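Local coordinates for protein galactonate dehydratase (Zobellia galactanivorans, PDB 5OLC) that belongs to the mandelate racemase/muconate lactonizing enzyme branch of the enolase superfamily, combining an enolase-type N-terminal domain with a TIM-barrel-like C-terminal domain, at residues I136-A141 against L333-L338; G167-K172 against L356-L361; H304-W309 against E337-E342; A315-A320 against E362-P367. One frame throughout, in Å; residues are numbered along the deposited sequence.

Contact 1 pairs strands 136-142 and 337-339 of the barrel-like domain; the other three lie around that seam. Contact 2, its centre about 7 Å from that of contact 1, joins the loop leading into strand 170-174 to the hairpin of strands 350-357 and 360-362, and the segments of these two contacts alternate along the chain. Contact 3 carries strand 337-339 on to the loop before helix 309-321 and nests along the chain inside the loop closed by contact 2. Contact 4 sets that helix against the loop after strand 360-362, its centre about 12 Å from that of contact 1. K172 of contact 2 forms a salt bridge to E337, which contacts 1 and 3 share.

Contact 1 (I136-A141 against L333-L338); sequences IIEPYA and LPTMEL
Parallel bridges from Y140 to E337 and from A141 to L338 join strand 136-142 to strand 337-339, setting the last short strand of the barrel beside the first. Backbone hydrogen bonds run along this seam, beginning in the loop ahead of strand 337-339 with E138 N to P334 O at 2.8 Å. Next come Y140 N to M336 O at 3.1 Å and L338 N to Y140 O at 3.2 Å. This closure belongs to the modified barrel of the enolase superfamily, and its two faces differ here. On one, the Y140 ring lies over the E337 backbone: E337 CA is 4.0 Å from the ring centroid and 24° off its normal, a CH-pi contact. Y140 CG sits between its own backbone N and carbonyl carbon (chi1 59°), and its ring has T335 OG1 at its edge and meets W226 edge-to-face. The E337 carboxylate forms a salt bridge to K172. On the other face the groups are apolar. I137 CD1 meets M336 CG at 3.5 Å, and P139 CB rests 3.8 Å from L338 CB, the two side by side and pointing the same way. M336 continues this layer onto I312, V316 and V319 of helix 309-321. At the start of the seam the side chains of E138 and L333 cross at about a right angle, CG to CB 3.9 Å; E138 OE1 salt-bridges R198.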
loop_
_atom_site.group_PDB
_atom_site.type_symbol
_atom_site.label_atom_id
_atom_site.label_comp_id
_atom_site.label_asym_id
_atom_site.label_seq_id
_atom_site.Cartn_x
_atom_site.Cartn_y
_atom_site.Cartn_z
ATOM N N ILE A 136 23.514 -32.094 -17.869
ATOM C CA ILE A 136 23.277 -33.104 -16.844
ATOM C C ILE A 136 22.374 -32.465 -15.795
ATOM O O ILE A 136 22.561 -31.296 -15.450
ATOM C CB ILE A 136 24.616 -33.660 -16.251
ATOM C CG1 ILE A 136 25.404 -34.455 -17.320
ATOM C CG2 ILE A 136 24.392 -34.520 -14.990
ATOM C CD1 ILE A 136 26.551 -33.676 -17.947
ATOM N N ILE A 137 21.339 -33.204 -15.377
ATOM C CA ILE A 137 20.376 -32.781 -14.365
ATOM C C ILE A 137 20.220 -33.952 -13.354
ATOM O O ILE A 137 20.334 -35.104 -13.757
ATOM C CB ILE A 137 19.040 -32.179 -14.951
ATOM C CG1 ILE A 137 17.832 -33.045 -14.699
ATOM C CG2 ILE A 137 19.096 -31.796 -16.423
ATOM C CD1 ILE A 137 17.060 -32.561 -13.597
ATOM N N GLU A 138 20.049 -33.660 -12.054
ATOM C CA GLU A 138 19.922 -34.688 -11.017
ATOM C C GLU A 138 18.482 -34.721 -10.463
ATOM O O GLU A 138 18.141 -33.936 -9.574
ATOM C CB GLU A 138 21.015 -34.568 -9.920
ATOM C CG GLU A 138 21.136 -33.223 -9.219
ATOM C CD GLU A 138 21.959 -33.241 -7.945
ATOM O OE1 GLU A 138 21.578 -32.526 -6.990
ATOM O OE2 GLU A 138 22.982 -33.964 -7.899
ATOM N N PRO A 139 17.593 -35.575 -11.020
ATOM C CA PRO A 139 16.190 -35.551 -10.566
ATOM C C PRO A 139 15.946 -36.177 -9.198
ATOM O O PRO A 139 16.822 -36.867 -8.667
ATOM C CB PRO A 139 15.445 -36.282 -11.685
ATOM C CG PRO A 139 16.442 -37.213 -12.248
ATOM C CD PRO A 139 17.795 -36.565 -12.096
ATOM N N TYR A 140 14.759 -35.914 -8.624
ATOM C CA TYR A 140 14.365 -36.486 -7.341
ATOM C C TYR A 140 13.344 -37.605 -7.534
ATOM O O TYR A 140 12.571 -37.594 -8.507
ATOM C CB TYR A 140 13.894 -35.423 -6.334
ATOM C CG TYR A 140 12.708 -34.585 -6.771
ATOM C CD1 TYR A 140 12.890 -33.399 -7.479
ATOM C CD2 TYR A 140 11.413 -34.912 -6.376
ATOM C CE1 TYR A 140 11.805 -32.602 -7.852
ATOM C CE2 TYR A 140 10.321 -34.119 -6.739
ATOM C CZ TYR A 140 10.521 -32.966 -7.480
ATOM O OH TYR A 140 9.457 -32.172 -7.843
ATOM N N ALA A 141 13.378 -38.593 -6.624
ATOM C CA ALA A 141 12.492 -39.744 -6.656
ATOM C C ALA A 141 11.234 -39.474 -5.816
ATOM O O ALA A 141 11.362 -39.172 -4.630
ATOM C CB ALA A 141 13.229 -40.968 -6.134
ATOM N N LEU A 333 24.008 -28.179 -10.249
ATOM C CA LEU A 333 23.151 -29.152 -10.940
ATOM C C LEU A 333 21.661 -28.996 -10.634
ATOM O O LEU A 333 21.275 -29.124 -9.468
ATOM C CB LEU A 333 23.571 -30.615 -10.670
ATOM C CG LEU A 333 24.792 -31.158 -11.399
ATOM C CD1 LEU A 333 25.175 -32.503 -10.847
ATOM C CD2 LEU A 333 24.556 -31.266 -12.895
ATOM N N PRO A 334 20.800 -28.820 -11.668
ATOM C CA PRO A 334 19.355 -28.674 -11.412
ATOM C C PRO A 334 18.646 -29.994 -11.141
ATOM O O PRO A 334 19.211 -31.043 -11.436
ATOM C CB PRO A 334 18.849 -28.053 -12.708
ATOM C CG PRO A 334 19.745 -28.591 -13.740
ATOM C CD PRO A 334 21.098 -28.672 -13.105
ATOM N N THR A 335 17.402 -29.939 -10.594
ATOM C CA THR A 335 16.539 -31.111 -10.342
ATOM C C THR A 335 15.213 -30.984 -11.111
ATOM O O THR A 335 14.854 -29.893 -11.572
ATOM C CB THR A 335 16.229 -31.352 -8.844
ATOM O OG1 THR A 335 15.348 -30.341 -8.344
ATOM C CG2 THR A 335 17.469 -31.485 -7.977
ATOM N N MET A 336 14.485 -32.112 -11.225
ATOM C CA MET A 336 13.166 -32.209 -11.850
ATOM C C MET A 336 12.395 -33.378 -11.244
ATOM O O MET A 336 13.007 -34.245 -10.610
ATOM C CB MET A 336 13.268 -32.328 -13.374
ATOM C CG MET A 336 13.721 -33.686 -13.850
ATOM S SD MET A 336 13.572 -33.849 -15.622
ATOM C CE MET A 336 13.910 -35.510 -15.773
ATOM N N GLU A 337 11.062 -33.405 -11.430
ATOM C CA GLU A 337 10.239 -34.470 -10.865
ATOM C C GLU A 337 10.305 -35.765 -11.671
ATOM O O GLU A 337 9.789 -35.838 -12.790
ATOM C CB GLU A 337 8.780 -34.016 -10.636
ATOM C CG GLU A 337 8.000 -34.933 -9.705
ATOM C CD GLU A 337 6.713 -34.397 -9.109
ATOM O OE1 GLU A 337 6.626 -33.173 -8.852
ATOM O OE2 GLU A 337 5.819 -35.225 -8.817
ATOM N N LEU A 338 10.909 -36.799 -11.068
ATOM C CA LEU A 338 10.999 -38.112 -11.683
ATOM C C LEU A 338 10.140 -39.115 -10.906
ATOM O O LEU A 338 10.591 -39.646 -9.884
ATOM C CB LEU A 338 12.465 -38.570 -11.787
ATOM C CG LEU A 338 12.765 -39.737 -12.735
ATOM C CD1 LEU A 338 12.662 -39.323 -14.206
ATOM C CD2 LEU A 338 14.131 -40.286 -12.473
#

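Contact 2 (G167-K172 against L356-L361); sequences GFKATK and LENGHL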
loop_
_atom_site.group_PDB
_atom_site.type_symbol
_atom_site.label_atom_id
_atom_site.label_comp_id
_atom_site.label_asym_id
_atom_site.label_seq_id
_atom_site.Cartn_x
_atom_site.Cartn_y
_atom_site.Cartn_z
ATOM N N GLY A 167 21.247 -44.462 -6.576
ATOM C CA GLY A 167 22.078 -43.289 -6.835
ATOM C C GLY A 167 21.461 -41.923 -6.574
ATOM O O GLY A 167 22.196 -40.933 -6.517
ATOM N N PHE A 168 20.111 -41.846 -6.428
ATOM C CA PHE A 168 19.366 -40.603 -6.204
ATOM C C PHE A 168 19.937 -39.737 -5.094
ATOM O O PHE A 168 20.331 -40.251 -4.047
ATOM C CB PHE A 168 17.877 -40.869 -5.973
ATOM C CG PHE A 168 17.136 -41.332 -7.200
ATOM C CD1 PHE A 168 16.583 -40.415 -8.091
ATOM C CD2 PHE A 168 16.978 -42.682 -7.463
ATOM C CE1 PHE A 168 15.896 -40.845 -9.234
ATOM C CE2 PHE A 168 16.285 -43.113 -8.599
ATOM C CZ PHE A 168 15.748 -42.191 -9.477
ATOM N N LYS A 169 20.022 -38.424 -5.359
ATOM C CA LYS A 169 20.583 -37.417 -4.455
ATOM C C LYS A 169 19.504 -36.751 -3.592
ATOM O O LYS A 169 19.818 -36.110 -2.582
ATOM C CB LYS A 169 21.372 -36.354 -5.256
ATOM C CG LYS A 169 22.346 -36.899 -6.323
ATOM C CD LYS A 169 23.652 -37.486 -5.751
ATOM C CE LYS A 169 24.620 -37.937 -6.824
ATOM N NZ LYS A 169 24.247 -39.248 -7.431
ATOM N N ALA A 170 18.231 -36.916 -3.995
ATOM C CA ALA A 170 17.062 -36.350 -3.325
ATOM C C ALA A 170 15.819 -37.213 -3.506
ATOM O O ALA A 170 15.688 -37.900 -4.525
ATOM C CB ALA A 170 16.791 -34.956 -3.866
ATOM N N THR A 171 14.892 -37.152 -2.531
ATOM C CA THR A 171 13.631 -37.894 -2.592
ATOM C C THR A 171 12.461 -37.083 -2.019
ATOM O O THR A 171 12.610 -36.440 -0.979
ATOM C CB THR A 171 13.755 -39.309 -1.979
ATOM O OG1 THR A 171 12.534 -40.024 -2.177
ATOM C CG2 THR A 171 14.145 -39.304 -0.496
ATOM N N LYS A 172 11.301 -37.114 -2.710
ATOM C CA LYS A 172 10.088 -36.404 -2.288
ATOM C C LYS A 172 9.024 -37.358 -1.748
ATOM O O LYS A 172 8.512 -38.225 -2.469
ATOM C CB LYS A 172 9.527 -35.515 -3.407
ATOM C CG LYS A 172 8.428 -34.570 -2.945
ATOM C CD LYS A 172 7.817 -33.815 -4.101
ATOM C CE LYS A 172 6.610 -34.499 -4.693
ATOM N NZ LYS A 172 6.127 -33.806 -5.912
ATOM N N LEU A 356 19.902 -42.559 -17.388
ATOM C CA LEU A 356 20.040 -42.254 -15.962
ATOM C C LEU A 356 20.924 -43.269 -15.249
ATOM O O LEU A 356 20.551 -44.439 -15.136
ATOM C CB LEU A 356 18.670 -42.150 -15.261
ATOM C CG LEU A 356 18.724 -41.740 -13.783
ATOM C CD1 LEU A 356 17.783 -40.608 -13.497
ATOM C CD2 LEU A 356 18.468 -42.925 -12.851
ATOM N N GLU A 357 22.057 -42.807 -14.713
ATOM C CA GLU A 357 22.980 -43.654 -13.964
ATOM C C GLU A 357 23.599 -42.898 -12.788
ATOM O O GLU A 357 24.253 -41.866 -12.969
ATOM C CB GLU A 357 24.038 -44.297 -14.883
ATOM C CG GLU A 357 23.728 -45.743 -15.243
ATOM C CD GLU A 357 23.873 -46.121 -16.706
ATOM O OE1 GLU A 357 22.867 -46.580 -17.295
ATOM O OE2 GLU A 357 24.988 -45.976 -17.259
ATOM N N ASN A 358 23.357 -43.421 -11.577
ATOM C CA ASN A 358 23.803 -42.898 -10.284
ATOM C C ASN A 358 23.314 -41.452 -10.037
ATOM O O ASN A 358 24.105 -40.508 -9.962
ATOM C CB ASN A 358 25.318 -43.059 -10.067
ATOM C CG ASN A 358 25.679 -43.138 -8.599
ATOM O OD1 ASN A 358 25.562 -44.191 -7.958
ATOM N ND2 ASN A 358 26.082 -42.013 -8.021
ATOM N N GLY A 359 21.990 -41.321 -9.936
ATOM C CA GLY A 359 21.287 -40.073 -9.661
ATOM C C GLY A 359 21.323 -39.003 -10.733
ATOM O O GLY A 359 20.553 -38.042 -10.651
ATOM N N HIS A 360 22.217 -39.139 -11.727
ATOM C CA HIS A 360 22.360 -38.151 -12.789
ATOM C C HIS A 360 21.704 -38.582 -14.081
ATOM O O HIS A 360 21.918 -39.700 -14.551
ATOM C CB HIS A 360 23.835 -37.750 -13.021
ATOM C CG HIS A 360 24.535 -37.162 -11.823
ATOM N ND1 HIS A 360 23.873 -36.343 -10.916
ATOM C CD2 HIS A 360 25.831 -37.270 -11.443
ATOM C CE1 HIS A 360 24.776 -36.007 -10.007
ATOM N NE2 HIS A 360 25.968 -36.538 -10.283
ATOM N N LEU A 361 20.895 -37.673 -14.642
ATOM C CA LEU A 361 20.148 -37.793 -15.889
ATOM C C LEU A 361 20.894 -36.977 -16.930
ATOM O O LEU A 361 21.454 -35.935 -16.596
ATOM C CB LEU A 361 18.735 -37.229 -15.689
ATOM C CG LEU A 361 17.686 -37.667 -16.684
ATOM C CD1 LEU A 361 16.471 -38.161 -15.986
ATOM C CD2 LEU A 361 17.335 -36.549 -17.608
HETATM O O HOH W 1 19.432 -37.211 -7.934
#
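K169 reaches across to the E357-H360 turn, its chain running at about a right angle to the side chains of both N358 and H360. Its CE approaches H360 CE1 at 3.7 Å, and the last torsion (chi4 -78°) bends NZ so that it stands over one face of the imidazole, offset toward the rim. There NZ gives two hydrogen bonds, each 2.8 Å long: to N358 O, which it meets from above the carbonyl plane (55° out of it), and to G167 O, from much nearer that plane. The receiving loop is a type I' beta turn from E357 to H360, and G167 closes the preceding helix in a Schellman motif. Neither G167 nor G359 has a side chain, and the backbones come close, with G167 CA 3.9 Å from N358 CA. A water extends the polar junction, accepting from K169 N at 2.9 Å and donating to G359 O at 3.1 Å. Elsewhere in the contact, F168 CZ and L356 CD2 touch lightly at 4.4 Å. Two carbonyls thus share the lysine's ammonium group, tying the helix end to the hairpin turn.

Contact 3 (H304-W309 against E337-E342); sequences HTWGTW and ELDRTE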
loop_
_atom_site.group_PDB
_atom_site.type_symbol
_atom_site.label_atom_id
_atom_site.label_comp_id
_atom_site.label_asym_id
_atom_site.label_seq_id
_atom_site.Cartn_x
_atom_site.Cartn_y
_atom_site.Cartn_z
ATOM N N HIS A 304 6.621 -29.337 -12.354
ATOM C CA HIS A 304 5.899 -30.481 -11.821
ATOM C C HIS A 304 5.786 -31.482 -12.979
ATOM O O HIS A 304 5.472 -31.069 -14.104
ATOM C CB HIS A 304 4.512 -30.053 -11.308
ATOM C CG HIS A 304 3.690 -31.181 -10.749
ATOM N ND1 HIS A 304 2.599 -31.702 -11.443
ATOM C CD2 HIS A 304 3.823 -31.849 -9.578
ATOM C CE1 HIS A 304 2.117 -32.670 -10.677
ATOM N NE2 HIS A 304 2.819 -32.800 -9.547
ATOM N N THR A 305 6.121 -32.774 -12.724
ATOM C CA THR A 305 6.040 -33.850 -13.731
ATOM C C THR A 305 5.474 -35.130 -13.134
ATOM O O THR A 305 6.073 -35.701 -12.220
ATOM C CB THR A 305 7.358 -34.101 -14.507
ATOM O OG1 THR A 305 8.445 -33.332 -13.978
ATOM C CG2 THR A 305 7.205 -33.849 -15.990
ATOM N N TRP A 306 4.309 -35.577 -13.656
ATOM C CA TRP A 306 3.624 -36.780 -13.184
ATOM C C TRP A 306 2.806 -37.449 -14.302
ATOM O O TRP A 306 1.575 -37.575 -14.202
ATOM C CB TRP A 306 2.760 -36.462 -11.944
ATOM C CG TRP A 306 2.552 -37.614 -11.001
ATOM C CD1 TRP A 306 3.495 -38.207 -10.208
ATOM C CD2 TRP A 306 1.300 -38.249 -10.680
ATOM N NE1 TRP A 306 2.918 -39.194 -9.439
ATOM C CE2 TRP A 306 1.571 -39.246 -9.713
ATOM C CE3 TRP A 306 -0.022 -38.095 -11.142
ATOM C CZ2 TRP A 306 0.565 -40.077 -9.189
ATOM C CZ3 TRP A 306 -1.016 -38.917 -10.624
ATOM C CH2 TRP A 306 -0.722 -39.891 -9.657
ATOM N N GLY A 307 3.516 -37.906 -15.334
ATOM C CA GLY A 307 2.910 -38.583 -16.474
ATOM C C GLY A 307 3.798 -39.627 -17.115
ATOM O O GLY A 307 4.503 -40.364 -16.413
ATOM N N THR A 308 3.752 -39.710 -18.462
ATOM C CA THR A 308 4.573 -40.659 -19.223
ATOM C C THR A 308 5.899 -39.979 -19.581
ATOM O O THR A 308 6.158 -38.867 -19.116
ATOM C CB THR A 308 3.836 -41.196 -20.469
ATOM O OG1 THR A 308 3.806 -40.197 -21.478
ATOM C CG2 THR A 308 2.445 -41.708 -20.184
ATOM N N TRP A 309 6.734 -40.619 -20.412
ATOM C CA TRP A 309 7.990 -40.005 -20.808
ATOM C C TRP A 309 7.780 -38.862 -21.782
ATOM O O TRP A 309 8.721 -38.094 -21.963
ATOM C CB TRP A 309 9.005 -41.021 -21.333
ATOM C CG TRP A 309 9.449 -42.006 -20.301
ATOM C CD1 TRP A 309 8.944 -43.257 -20.102
ATOM C CD2 TRP A 309 10.485 -41.829 -19.323
ATOM N NE1 TRP A 309 9.597 -43.872 -19.054
ATOM C CE2 TRP A 309 10.541 -43.013 -18.551
ATOM C CE3 TRP A 309 11.389 -40.795 -19.037
ATOM C CZ2 TRP A 309 11.461 -43.190 -17.509
ATOM C CZ3 TRP A 309 12.302 -40.973 -18.003
ATOM C CH2 TRP A 309 12.333 -42.158 -17.255
ATOM N N GLU A 337 11.062 -33.405 -11.430
ATOM C CA GLU A 337 10.239 -34.470 -10.865
ATOM C C GLU A 337 10.305 -35.765 -11.671
ATOM O O GLU A 337 9.789 -35.838 -12.790
ATOM C CB GLU A 337 8.780 -34.016 -10.636
ATOM C CG GLU A 337 8.000 -34.933 -9.705
ATOM C CD GLU A 337 6.713 -34.397 -9.109
ATOM O OE1 GLU A 337 6.626 -33.173 -8.852
ATOM O OE2 GLU A 337 5.819 -35.225 -8.817
ATOM N N LEU A 338 10.909 -36.799 -11.068
ATOM C CA LEU A 338 10.999 -38.112 -11.683
ATOM C C LEU A 338 10.140 -39.115 -10.906
ATOM O O LEU A 338 10.591 -39.646 -9.884
ATOM C CB LEU A 338 12.465 -38.570 -11.787
ATOM C CG LEU A 338 12.765 -39.737 -12.735
ATOM C CD1 LEU A 338 12.662 -39.323 -14.206
ATOM C CD2 LEU A 338 14.131 -40.286 -12.473
ATOM N N ASP A 339 8.884 -39.341 -11.379
ATOM C CA ASP A 339 7.926 -40.281 -10.780
ATOM C C ASP A 339 8.499 -41.696 -10.775
ATOM O O ASP A 339 8.769 -42.247 -11.843
ATOM C CB ASP A 339 6.569 -40.241 -11.518
ATOM C CG ASP A 339 5.488 -41.155 -10.952
ATOM O OD1 ASP A 339 5.424 -41.306 -9.712
ATOM O OD2 ASP A 339 4.687 -41.695 -11.749
ATOM N N ARG A 340 8.734 -42.265 -9.582
ATOM C CA ARG A 340 9.318 -43.610 -9.481
ATOM C C ARG A 340 8.304 -44.697 -9.041
ATOM O O ARG A 340 8.689 -45.844 -8.781
ATOM C CB ARG A 340 10.580 -43.610 -8.587
ATOM C CG ARG A 340 11.763 -42.756 -9.077
ATOM C CD ARG A 340 12.046 -42.807 -10.577
ATOM N NE ARG A 340 12.456 -44.130 -11.048
ATOM C CZ ARG A 340 12.244 -44.585 -12.280
ATOM N NH1 ARG A 340 11.609 -43.836 -13.173
ATOM N NH2 ARG A 340 12.647 -45.800 -12.620
ATOM N N THR A 341 7.006 -44.337 -9.016
ATOM C CA THR A 341 5.907 -45.234 -8.647
ATOM C C THR A 341 5.643 -46.263 -9.765
ATOM O O THR A 341 6.320 -46.250 -10.804
ATOM C CB THR A 341 4.635 -44.420 -8.297
ATOM O OG1 THR A 341 4.185 -43.707 -9.450
ATOM C CG2 THR A 341 4.837 -43.465 -7.118
ATOM N N GLU A 342 4.654 -47.153 -9.544
ATOM C CA GLU A 342 4.265 -48.174 -10.514
ATOM C C GLU A 342 3.452 -47.526 -11.626
ATOM O O GLU A 342 2.378 -46.970 -11.368
ATOM C CB GLU A 342 3.488 -49.311 -9.832
ATOM C CG GLU A 342 4.373 -50.472 -9.406
ATOM C CD GLU A 342 5.047 -50.377 -8.048
ATOM O OE1 GLU A 342 4.659 -51.151 -7.142
ATOM O OE2 GLU A 342 6.025 -49.605 -7.918
#
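E337 and T305 slide past each other in opposite directions, and the glutamate can be followed outward from its backbone. Its CB lies 3.4 Å from T305 OG1, whose hydroxyl donates to E337 O at 3.1 Å, in the carbonyl plane and on a lone pair. CG, anti to the backbone N (chi1 -164°), passes T305 O at 3.3 Å, and CD stays beside that same oxygen. At the tip, OE1 meets H304 CD2 at 3.2 Å, the carboxylate standing almost perpendicular to the imidazole (85°). E337 OE2 lies 3.4 Å from T305 O, two acceptors that do not bond. OE1 finds its salt-bridge partner in K172, while H304 ND1 is hydrogen-bonded to D277, a pairing that recalls the His-Asp pair of mandelate racemase. This places the contact between the loop after strand 300-301 and strand 337-339, in the polar interior of the barrel. Further along, the D339 carboxylate crosses the W306 indole obliquely, its CG 3.6 Å from W306 NE1. At the other side of the strand, L338 CD1 touches W309 CZ3 at 4.2 Å, and W309 stacks on H352. D339 OD1 accepts from T341 OG1 at 2.7 Å on its syn side, and OD2 forms a salt bridge to R37, which also makes a cation-pi contact with W306. The acid is gripped through both oxygens, and R37 links it to strand 36-46 of the N-terminal domain.

Contact 4 (A315-A320 against E362-P367); sequences AVHLVA and EVPCTP
V316, H317 and A320, on one side of helix 309-321, face V363 and P364, so that the last helix before barrel strand 337-339 is packed against the loop between strands 360-362 and 371-373 of the barrel-like domain. The close part of the contact is largely apolar. A320 CB fits against the two branches of V363, 3.7 Å from CG2 and 3.8 Å from CG1. With CG1 anti to its backbone N (chi1 -177°), V363 presents both methyls to this one alanine. V316 CG1 then reaches over to P364 CD at 4.0 Å and to V363 CA at 4.1 Å, its side chain crossing the proline ring obliquely. I354 backs V316 and P364, while I137 and S126 pack on V363, which leaves the valine buried. Beyond P364 the contact thins out. C365 turns its CB away from the helix and is exposed, and T366 and P367 are partly exposed. At the other end of the loop, E362 likewise points away into an exposed position. H317, by contrast, belongs to the close part and is buried. Its ND1 is hydrogen-bonded to S126 N, and its NE2 makes a weak hydrogen bond to L369 O, a pattern consistent with a neutral ring carrying its proton on NE2. That same NE2 lies 3.5 Å from P364 CG.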
loop_
_atom_site.group_PDB
_atom_site.type_symbol
_atom_site.label_atom_id
_atom_site.label_comp_id
_atom_site.label_asym_id
_atom_site.label_seq_id
_atom_site.Cartn_x
_atom_site.Cartn_y
_atom_site.Cartn_z
ATOM N N ALA A 315 10.067 -31.797 -19.572
ATOM C CA ALA A 315 10.769 -31.277 -18.395
ATOM C C ALA A 315 12.268 -31.416 -18.561
ATOM O O ALA A 315 12.975 -30.471 -18.246
ATOM C CB ALA A 315 10.309 -31.972 -17.133
ATOM N N VAL A 316 12.757 -32.545 -19.106
ATOM C CA VAL A 316 14.199 -32.740 -19.350
ATOM C C VAL A 316 14.707 -31.566 -20.186
ATOM O O VAL A 316 15.675 -30.910 -19.807
ATOM C CB VAL A 316 14.565 -34.082 -20.053
ATOM C CG1 VAL A 316 16.074 -34.264 -20.111
ATOM C CG2 VAL A 316 13.908 -35.283 -19.387
ATOM N N HIS A 317 14.011 -31.286 -21.291
ATOM C CA HIS A 317 14.354 -30.213 -22.202
ATOM C C HIS A 317 14.117 -28.835 -21.610
ATOM O O HIS A 317 14.868 -27.924 -21.933
ATOM C CB HIS A 317 13.664 -30.410 -23.549
ATOM C CG HIS A 317 14.284 -31.540 -24.312
ATOM N ND1 HIS A 317 15.266 -31.311 -25.261
ATOM C CD2 HIS A 317 14.143 -32.877 -24.147
ATOM C CE1 HIS A 317 15.642 -32.512 -25.688
ATOM N NE2 HIS A 317 14.995 -33.484 -25.046
ATOM N N LEU A 318 13.139 -28.678 -20.694
ATOM C CA LEU A 318 12.930 -27.362 -20.074
ATOM C C LEU A 318 13.999 -27.038 -19.025
ATOM O O LEU A 318 14.586 -25.954 -19.118
ATOM C CB LEU A 318 11.522 -27.154 -19.528
ATOM C CG LEU A 318 11.234 -25.702 -19.154
ATOM C CD1 LEU A 318 10.169 -25.080 -20.040
ATOM C CD2 LEU A 318 10.947 -25.573 -17.669
ATOM N N VAL A 319 14.288 -27.960 -18.061
ATOM C CA VAL A 319 15.318 -27.687 -17.039
ATOM C C VAL A 319 16.728 -27.576 -17.702
ATOM O O VAL A 319 17.582 -26.837 -17.198
ATOM C CB VAL A 319 15.305 -28.578 -15.755
ATOM C CG1 VAL A 319 13.949 -29.240 -15.514
ATOM C CG2 VAL A 319 16.439 -29.589 -15.716
ATOM N N ALA A 320 16.934 -28.234 -18.865
ATOM C CA ALA A 320 18.185 -28.106 -19.602
ATOM C C ALA A 320 18.361 -26.632 -20.001
ATOM O O ALA A 320 19.411 -26.070 -19.720
ATOM C CB ALA A 320 18.180 -29.000 -20.833
ATOM N N GLU A 362 20.925 -37.458 -18.181
ATOM C CA GLU A 362 21.654 -36.803 -19.258
ATOM C C GLU A 362 20.710 -36.398 -20.365
ATOM O O GLU A 362 20.029 -37.248 -20.952
ATOM C CB GLU A 362 22.745 -37.742 -19.779
ATOM C CG GLU A 362 23.788 -37.118 -20.692
ATOM C CD GLU A 362 24.828 -38.134 -21.133
ATOM O OE1 GLU A 362 25.548 -38.677 -20.257
ATOM O OE2 GLU A 362 24.868 -38.447 -22.347
ATOM N N VAL A 363 20.677 -35.091 -20.647
ATOM C CA VAL A 363 19.822 -34.480 -21.664
ATOM C C VAL A 363 20.128 -35.107 -23.032
ATOM O O VAL A 363 21.302 -35.189 -23.392
ATOM C CB VAL A 363 19.957 -32.922 -21.672
ATOM C CG1 VAL A 363 19.002 -32.263 -22.675
ATOM C CG2 VAL A 363 19.752 -32.336 -20.275
ATOM N N PRO A 364 19.106 -35.597 -23.781
ATOM C CA PRO A 364 19.386 -36.176 -25.107
ATOM C C PRO A 364 19.635 -35.116 -26.199
ATOM O O PRO A 364 19.170 -33.978 -26.094
ATOM C CB PRO A 364 18.141 -37.028 -25.385
ATOM C CG PRO A 364 17.051 -36.308 -24.691
ATOM C CD PRO A 364 17.656 -35.605 -23.493
ATOM N N CYS A 365 20.347 -35.519 -27.265
ATOM C CA CYS A 365 20.729 -34.681 -28.406
ATOM C C CYS A 365 19.884 -34.976 -29.646
ATOM O O CYS A 365 20.031 -34.300 -30.666
ATOM C CB CYS A 365 22.216 -34.857 -28.693
ATOM S SG CYS A 365 23.194 -35.277 -27.228
ATOM N N THR A 366 19.016 -35.998 -29.553
ATOM C CA THR A 366 18.095 -36.479 -30.589
ATOM C C THR A 366 17.069 -35.395 -31.003
ATOM O O THR A 366 16.648 -34.617 -30.138
ATOM C CB THR A 366 17.393 -37.755 -30.077
ATOM O OG1 THR A 366 16.688 -37.465 -28.865
ATOM C CG2 THR A 366 18.371 -38.907 -29.828
ATOM N N PRO A 367 16.641 -35.320 -32.293
ATOM C CA PRO A 367 15.667 -34.272 -32.692
ATOM C C PRO A 367 14.305 -34.400 -32.013
ATOM O O PRO A 367 13.704 -35.483 -32.004
ATOM C CB PRO A 367 15.549 -34.426 -34.216
ATOM C CG PRO A 367 16.661 -35.300 -34.618
ATOM C CD PRO A 367 17.028 -36.155 -33.444
#